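Local coordinates for protein L-rhamnose mutarotase (Formosa agariphila, PDB 6HHN) that catalyses the interconversion of alpha- and beta-L-rhamnose, a step in bacterial degradation of the green-algal polysaccharide ulvan, at residues 82-85 with 86-90; 89-92 with 93-96. All coordinates share one frame; numbering follows the deposited sequence. Where two conformers were deposited one is given.

How the interactions relate
Both interactions are local, and neither closes a long loop. Following the chain from its N terminus, helix 82-91 comes after the strand 62-69. Interaction 1 joins successive turns along nearly the whole helix, 82-85 with 86-90, through backbone bonds and side chains four residues apart. Interaction 2 takes over at Asp89 and Phe90, which both contacts share, and pairs 89-92 with 93-96 as the chain turns out of the helix into the loop leading to strand 106-114. The two overlap in sequence end to end rather than nesting or crossing. Side chains of interaction 1 pack against helix 38-46, while those of interaction 2 reach helix 26-34, so together they fit one helix against both of the others.

Interaction 1: residues 82-85 with 86-90; sequences EIVK and KWWDF
Val84 and Trp88 meet one turn apart on helix 82-91, part of the helical layer of the dimeric alpha-beta barrel fold. The first torsion of Val84 swings CG1 away from its own backbone N (chi1 170°) and over the indole, 3.9 Å from the centroid of the six-membered ring. This is a CH-pi contact on the face, with Val84 CG1 closest to CE2 and CZ2 of Trp88, at 3.6 Å from CE2. A branched valine suits the spot because one methyl can serve the indole while the residue also packs on Leu40. The indole itself packs on Ser102 and Pro103. With Trp88 cut back to an alanine, the Val84 methyl would probably lose its aromatic cover and a gap open beside the two loop residues. Trp87 and Trp88 probably bind substrate, as in related mutarotases, and Trp87 stands edge-to-face with His33.

The backbone supplies regular i to i+4 hydrogen bonds. Trp88 N donates to Val84 O at 2.9 Å, and that carbonyl oxygen also lies over a face of the indole.

On the exposed side, long flexible Glu82 and Lys86 run side by side. Glu82 OE1 and Lys86 NZ remain 4.7 Å apart, too far for a salt bridge, and the nearer approach is aliphatic, Lys86 CE to Glu82 CG at 3.8 Å.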
loop_
_atom_site.group_PDB
_atom_site.type_symbol
_atom_site.label_atom_id
_atom_site.label_comp_id
_atom_site.label_asym_id
_atom_site.label_seq_id
_atom_site.Cartn_x
_atom_site.Cartn_y
_atom_site.Cartn_z
ATOM N N GLU A 82 -23.018 -3.616 13.168
ATOM C CA GLU A 82 -24.141 -3.154 12.354
ATOM C C GLU A 82 -23.771 -1.946 11.498
ATOM O O GLU A 82 -24.252 -1.808 10.359
ATOM C CB GLU A 82 -25.326 -2.832 13.274
ATOM C CG GLU A 82 -26.534 -2.214 12.592
ATOM C CD GLU A 82 -27.677 -1.901 13.559
ATOM O OE1 GLU A 82 -28.852 -2.006 13.144
ATOM O OE2 GLU A 82 -27.400 -1.554 14.733
ATOM N N ILE A 83 -22.944 -1.047 12.022
ATOM C CA ILE A 83 -22.584 0.142 11.261
ATOM C C ILE A 83 -21.657 -0.216 10.106
ATOM O O ILE A 83 -21.771 0.343 9.005
ATOM C CB ILE A 83 -21.968 1.205 12.177
ATOM C CG1 ILE A 83 -22.996 1.652 13.249
ATOM C CG2 ILE A 83 -21.533 2.403 11.395
ATOM C CD1 ILE A 83 -22.464 2.492 14.403
ATOM N N VAL A 84 -20.705 -1.126 10.340
ATOM C CA VAL A 84 -19.837 -1.593 9.257
ATOM C C VAL A 84 -20.676 -2.214 8.154
ATOM O O VAL A 84 -20.460 -1.957 6.964
ATOM C CB VAL A 84 -18.785 -2.570 9.812
ATOM C CG1 VAL A 84 -18.041 -3.250 8.671
ATOM C CG2 VAL A 84 -17.831 -1.838 10.751
ATOM N N LYS A 85 -21.648 -3.049 8.526
ATOM C CA LYS A 85 -22.476 -3.691 7.515
ATOM C C LYS A 85 -23.295 -2.666 6.744
ATOM O O LYS A 85 -23.487 -2.805 5.528
ATOM C CB LYS A 85 -23.375 -4.739 8.160
ATOM C CG LYS A 85 -22.605 -5.947 8.688
ATOM C CD LYS A 85 -23.550 -7.029 9.209
ATOM C CE LYS A 85 -23.688 -6.991 10.707
ATOM N NZ LYS A 85 -24.646 -8.025 11.180
ATOM N N LYS A 86 -23.780 -1.619 7.432
ATOM C CA LYS A 86 -24.477 -0.544 6.735
ATOM C C LYS A 86 -23.559 0.184 5.765
ATOM O O LYS A 86 -23.987 0.578 4.675
ATOM C CB LYS A 86 -25.089 0.436 7.741
ATOM C CG LYS A 86 -26.346 -0.070 8.397
ATOM C CD LYS A 86 -26.708 0.816 9.567
ATOM C CE LYS A 86 -28.008 0.384 10.221
ATOM N NZ LYS A 86 -29.164 0.651 9.330
ATOM N N TRP A 87 -22.286 0.379 6.146
ATOM C CA TRP A 87 -21.327 1.005 5.235
ATOM C C TRP A 87 -21.099 0.127 4.001
ATOM O O TRP A 87 -21.107 0.620 2.871
ATOM C CB TRP A 87 -19.999 1.292 5.970
ATOM C CG TRP A 87 -18.993 1.969 5.075
ATOM C CD1 TRP A 87 -17.890 1.400 4.511
ATOM C CD2 TRP A 87 -19.013 3.327 4.642
ATOM N NE1 TRP A 87 -17.208 2.330 3.747
ATOM C CE2 TRP A 87 -17.878 3.522 3.815
ATOM C CE3 TRP A 87 -19.869 4.410 4.881
ATOM C CZ2 TRP A 87 -17.596 4.746 3.212
ATOM C CZ3 TRP A 87 -19.572 5.631 4.299
ATOM C CH2 TRP A 87 -18.453 5.779 3.455
ATOM N N TRP A 88 -20.929 -1.168 4.203
ATOM C CA TRP A 88 -20.804 -2.074 3.064
ATOM C C TRP A 88 -22.016 -1.957 2.145
ATOM O O TRP A 88 -21.876 -1.881 0.911
ATOM C CB TRP A 88 -20.665 -3.495 3.576
ATOM C CG TRP A 88 -19.377 -3.792 4.257
ATOM C CD1 TRP A 88 -18.235 -3.041 4.246
ATOM C CD2 TRP A 88 -19.101 -4.932 5.069
ATOM N NE1 TRP A 88 -17.254 -3.666 4.985
ATOM C CE2 TRP A 88 -17.770 -4.827 5.502
ATOM C CE3 TRP A 88 -19.852 -6.044 5.453
ATOM C CZ2 TRP A 88 -17.178 -5.789 6.311
ATOM C CZ3 TRP A 88 -19.268 -6.990 6.266
ATOM C CH2 TRP A 88 -17.945 -6.858 6.684
ATOM N N ASP A 89 -23.223 -1.973 2.715
ATOM C CA ASP A 89 -24.413 -1.853 1.875
ATOM C C ASP A 89 -24.394 -0.543 1.086
ATOM O O ASP A 89 -24.774 -0.496 -0.090
ATOM C CB ASP A 89 -25.670 -1.875 2.747
ATOM C CG ASP A 89 -25.950 -3.229 3.416
ATOM O OD1 ASP A 89 -25.374 -4.262 3.032
ATOM O OD2 ASP A 89 -26.786 -3.249 4.358
ATOM N N PHE A 90 -24.012 0.560 1.740
ATOM C CA PHE A 90 -23.982 1.874 1.098
ATOM C C PHE A 90 -23.004 1.923 -0.065
ATOM O O PHE A 90 -23.263 2.613 -1.061
ATOM C CB PHE A 90 -23.626 2.883 2.190
ATOM C CG PHE A 90 -23.460 4.294 1.741
ATOM C CD1 PHE A 90 -24.515 5.033 1.269
ATOM C CD2 PHE A 90 -22.228 4.926 1.887
ATOM C CE1 PHE A 90 -24.359 6.355 0.891
ATOM C CE2 PHE A 90 -22.064 6.244 1.531
ATOM C CZ PHE A 90 -23.130 6.968 1.032
#

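Interaction 2: residues 89-92 with 93-96; sequences DFMA and DIMQ
Met91 and Ile94 bring their apolar ends together, the Met91 methyl CE lying 3.7 Å from Ile94 CD1. Met91 reaches there by folding back on itself at both outer torsions, and its unbranched thioether chain makes such a curl possible. Ile94 answers with CG1 set between its backbone N and carbonyl carbon (chi1 66°), which also places this CG1 3.6 Å from Met91 O. Met95 joins more loosely, its CG 4.2 Å from Met91 CB. All three residues are buried, and helix 26-34 completes their packing: Met91 touches Tyr29 and Arg32, Ile94 touches Arg32, and Met95 touches Tyr29. Tyr29 probably contacts the substrate, as in related mutarotases.

The backbone bonds show how the chain leaves helix 82-91. Ile94 N donates to Met91 O at 3.2 Å with an N-H...O angle of 161°, although the donor stands well above the carbonyl plane. This bond closes a type I beta turn over Ala92 and Asp93. Met95 N adds a second, weak bond to the same Met91 O at 3.4 Å, bent to 131°, so one carbonyl takes two donors as the helical pattern gives way. Small Ala92 fits within the turn and rests against Asn101.

Polar contacts are concentrated at Asp93. Its OD1 lies 3.5 Å from Phe90 O, two acceptors that cannot bond each other; the polar partner of Asp93 OD1 is Arg32, in a salt bridge. Arg32 also makes a cation-pi contact with the Phe90 ring.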
loop_
_atom_site.group_PDB
_atom_site.type_symbol
_atom_site.label_atom_id
_atom_site.label_comp_id
_atom_site.label_asym_id
_atom_site.label_seq_id
_atom_site.Cartn_x
_atom_site.Cartn_y
_atom_site.Cartn_z
ATOM N N ASP A 89 -23.223 -1.973 2.715
ATOM C CA ASP A 89 -24.413 -1.853 1.875
ATOM C C ASP A 89 -24.394 -0.543 1.086
ATOM O O ASP A 89 -24.774 -0.496 -0.090
ATOM C CB ASP A 89 -25.670 -1.875 2.747
ATOM C CG ASP A 89 -25.950 -3.229 3.416
ATOM O OD1 ASP A 89 -25.374 -4.262 3.032
ATOM O OD2 ASP A 89 -26.786 -3.249 4.358
ATOM N N PHE A 90 -24.012 0.560 1.740
ATOM C CA PHE A 90 -23.982 1.874 1.098
ATOM C C PHE A 90 -23.004 1.923 -0.065
ATOM O O PHE A 90 -23.263 2.613 -1.061
ATOM C CB PHE A 90 -23.626 2.883 2.190
ATOM C CG PHE A 90 -23.460 4.294 1.741
ATOM C CD1 PHE A 90 -24.515 5.033 1.269
ATOM C CD2 PHE A 90 -22.228 4.926 1.887
ATOM C CE1 PHE A 90 -24.359 6.355 0.891
ATOM C CE2 PHE A 90 -22.064 6.244 1.531
ATOM C CZ PHE A 90 -23.130 6.968 1.032
ATOM N N MET A 91 -21.895 1.189 0.023
ATOM C CA MET A 91 -20.831 1.228 -0.961
ATOM C C MET A 91 -20.966 0.163 -2.049
ATOM O O MET A 91 -20.146 0.146 -2.976
ATOM C CB MET A 91 -19.484 1.039 -0.251
ATOM C CG MET A 91 -19.086 2.201 0.654
ATOM S SD MET A 91 -18.887 3.741 -0.226
ATOM C CE MET A 91 -17.617 3.260 -1.382
ATOM N N ALA A 92 -21.949 -0.727 -1.966
ATOM C CA ALA A 92 -21.900 -1.971 -2.725
ATOM C C ALA A 92 -22.100 -1.775 -4.224
ATOM O O ALA A 92 -21.729 -2.661 -4.990
ATOM C CB ALA A 92 -22.960 -2.933 -2.192
ATOM N N ASP A 93 -22.659 -0.643 -4.641
ATOM C CA ASP A 93 -22.901 -0.401 -6.059
ATOM C C ASP A 93 -21.641 -0.035 -6.818
ATOM O O ASP A 93 -21.617 -0.184 -8.050
ATOM C CB ASP A 93 -23.933 0.719 -6.246
ATOM C CG ASP A 93 -23.565 2.032 -5.503
ATOM O OD1 ASP A 93 -22.874 2.005 -4.457
ATOM O OD2 ASP A 93 -24.003 3.108 -5.962
ATOM N N ILE A 94 -20.602 0.452 -6.145
ATOM C CA ILE A 94 -19.402 0.917 -6.840
ATOM C C ILE A 94 -18.173 0.088 -6.539
ATOM O O ILE A 94 -17.119 0.346 -7.131
ATOM C CB ILE A 94 -19.137 2.414 -6.597
ATOM C CG1 ILE A 94 -18.789 2.666 -5.139
ATOM C CG2 ILE A 94 -20.375 3.218 -7.046
ATOM C CD1 ILE A 94 -18.522 4.137 -4.850
ATOM N N MET A 95 -18.251 -0.880 -5.631
ATOM C CA MET A 95 -17.148 -1.761 -5.275
ATOM C C MET A 95 -17.440 -3.178 -5.760
ATOM O O MET A 95 -18.596 -3.569 -5.911
ATOM C CB MET A 95 -16.976 -1.832 -3.739
ATOM C CG MET A 95 -16.728 -0.520 -3.035
ATOM S SD MET A 95 -15.035 0.020 -3.233
ATOM C CE MET A 95 -14.151 -1.201 -2.242
ATOM N N GLN A 96 -16.377 -3.943 -5.995
ATOM C CA GLN A 96 -16.491 -5.377 -6.183
ATOM C C GLN A 96 -16.724 -6.023 -4.825
ATOM O O GLN A 96 -15.882 -5.924 -3.926
ATOM C CB GLN A 96 -15.239 -5.927 -6.844
ATOM C CG GLN A 96 -15.400 -7.323 -7.326
ATOM C CD GLN A 96 -14.171 -7.822 -8.071
ATOM O OE1 GLN A 96 -13.957 -7.508 -9.235
ATOM N NE2 GLN A 96 -13.344 -8.557 -7.377
HETATM O O HOH W 1 -20.837 -4.121 -6.694
#